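Local coordinates for protein CG14216 (Drosophila melanogaster, PDB 3P9Y) that dephosphorylates phosphoserine in the C-terminal domain repeats of RNA polymerase II and probably acts in RNA processing and termination, at residues E25-L30 with V37-T42. The protein carries 2 engineered substitutions. Sequence-based numbering, arbitrary orientation.
Sequences EAHNFL and VRSYGT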
# COMPACT_ATOMS: atom_id res chain seq x y z
N GLU A 25 4.64 2.41 -4.48
CA GLU A 25 6.02 2.70 -4.12
C GLU A 25 6.47 1.67 -3.08
O GLU A 25 7.57 1.11 -3.19
CB GLU A 25 6.11 4.11 -3.55
CG GLU A 25 7.51 4.67 -3.49
CD GLU A 25 8.06 4.98 -4.87
OE1 GLU A 25 9.05 4.34 -5.26
OE2 GLU A 25 7.49 5.86 -5.57
N ALA A 26 5.62 1.42 -2.08
CA ALA A 26 5.92 0.43 -1.05
C ALA A 26 5.95 -0.98 -1.65
O ALA A 26 6.77 -1.81 -1.26
CB ALA A 26 4.90 0.50 0.07
N HIS A 27 5.04 -1.24 -2.59
CA HIS A 27 4.98 -2.55 -3.23
C HIS A 27 6.33 -2.83 -3.86
O HIS A 27 6.93 -3.88 -3.64
CB HIS A 27 3.89 -2.58 -4.31
CG HIS A 27 3.63 -3.94 -4.88
ND1 HIS A 27 2.36 -4.39 -5.18
CD2 HIS A 27 4.47 -4.96 -5.19
CE1 HIS A 27 2.43 -5.62 -5.66
NE2 HIS A 27 3.70 -5.99 -5.68
N ASN A 28 6.81 -1.87 -4.65
CA ASN A 28 8.03 -2.04 -5.41
C ASN A 28 9.24 -2.28 -4.51
O ASN A 28 10.04 -3.18 -4.74
CB ASN A 28 8.27 -0.81 -6.29
CG ASN A 28 9.54 -0.93 -7.10
OD1 ASN A 28 9.55 -1.52 -8.18
ND2 ASN A 28 10.62 -0.37 -6.59
N PHE A 29 9.35 -1.46 -3.47
CA PHE A 29 10.49 -1.55 -2.56
C PHE A 29 10.46 -2.88 -1.81
O PHE A 29 11.46 -3.60 -1.79
CB PHE A 29 10.46 -0.37 -1.58
CG PHE A 29 11.79 -0.05 -0.97
CD1 PHE A 29 12.61 0.92 -1.53
CD2 PHE A 29 12.23 -0.72 0.16
CE1 PHE A 29 13.84 1.22 -0.97
CE2 PHE A 29 13.46 -0.42 0.73
CZ PHE A 29 14.26 0.55 0.16
N LEU A 30 9.33 -3.20 -1.20
CA LEU A 30 9.18 -4.45 -0.46
C LEU A 30 9.52 -5.67 -1.32
O LEU A 30 10.20 -6.58 -0.87
CB LEU A 30 7.75 -4.59 0.08
CG LEU A 30 7.43 -3.77 1.33
CD1 LEU A 30 5.92 -3.67 1.54
CD2 LEU A 30 8.11 -4.35 2.57
N VAL A 37 4.57 -9.52 -1.30
CA VAL A 37 3.73 -8.35 -1.07
C VAL A 37 2.68 -8.16 -2.17
O VAL A 37 2.94 -8.41 -3.35
CB VAL A 37 4.61 -7.07 -0.94
CG1 VAL A 37 5.51 -6.91 -2.17
CG2 VAL A 37 3.75 -5.83 -0.72
N ARG A 38 1.49 -7.73 -1.76
CA ARG A 38 0.42 -7.34 -2.67
C ARG A 38 -0.06 -5.96 -2.25
O ARG A 38 0.14 -5.57 -1.11
CB ARG A 38 -0.73 -8.35 -2.63
CG ARG A 38 -0.36 -9.73 -3.12
CD ARG A 38 -1.58 -10.64 -3.22
NE ARG A 38 -1.28 -11.90 -3.90
CZ ARG A 38 -0.72 -12.96 -3.32
NH1 ARG A 38 -0.40 -12.93 -2.03
NH2 ARG A 38 -0.49 -14.06 -4.03
N SER A 39 -0.70 -5.23 -3.16
CA SER A 39 -1.14 -3.87 -2.85
C SER A 39 -2.58 -3.63 -3.28
O SER A 39 -3.07 -4.25 -4.22
CB SER A 39 -0.23 -2.85 -3.53
OG SER A 39 -0.20 -3.04 -4.94
N TYR A 40 -3.24 -2.71 -2.58
CA TYR A 40 -4.64 -2.39 -2.84
C TYR A 40 -4.95 -0.94 -2.48
O TYR A 40 -4.16 -0.27 -1.81
CB TYR A 40 -5.55 -3.32 -2.03
CG TYR A 40 -5.25 -4.78 -2.22
CD1 TYR A 40 -5.84 -5.49 -3.26
CD2 TYR A 40 -4.38 -5.45 -1.38
CE1 TYR A 40 -5.57 -6.83 -3.44
CE2 TYR A 40 -4.10 -6.79 -1.56
CZ TYR A 40 -4.70 -7.48 -2.59
OH TYR A 40 -4.42 -8.81 -2.77
N GLY A 41 -6.10 -0.46 -2.95
CA GLY A 41 -6.63 0.83 -2.54
C GLY A 41 -7.97 0.58 -1.88
O GLY A 41 -8.53 -0.50 -2.03
N THR A 42 -8.49 1.57 -1.16
CA THR A 42 -9.75 1.39 -0.44
C THR A 42 -10.86 2.30 -0.97
O THR A 42 -12.03 2.14 -0.62
CB THR A 42 -9.59 1.66 1.07
OG1 THR A 42 -8.97 2.94 1.27
CG2 THR A 42 -8.74 0.58 1.72
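His27 reaches from the helix to the strand and meets Ser39 through a hydrogen bond. ND1 of His27 lies 2.9 Å from OG of Ser39, with the hydroxyl in the plane of the ring at its edge. The bond is nearly straight (173°), and either side could be the donor. CG of His27 is anti to the backbone N (chi1 -172°), which carries the ring out from the helix to the strand. One ring face lies over the Val37 carbonyl carbon. CD2 of His27 also touches CG1 of Val37 at 3.7 Å. Asn19 and Lys96 bond to the same Ser39 hydroxyl, so that buried oxygen has several polar partners. With an alanine here the imidazole is gone, which would probably leave the Ser39 hydroxyl with one polar partner fewer and uncover the Val37 carbonyl and CG1.

One turn further on, Leu30 points to the strand. Its CD1 meets CG2 of Val37 at 3.8 Å, and its CB packs 3.9 Å from CG1 of Val37. The two side chains cross at about a right angle. Leu30 and Val37 both also touch Val14 of the adjacent strand 11-16.

Helix segment 25-30 and strand segment 37-41 run antiparallel (177°), their axes coming within 8.2 Å. The helix packs on the strand that follows it in the beta-alpha-beta crossover of strand 11-16, helix 22-32 and edge strand 36-41, part of the LMW PTP-like fold.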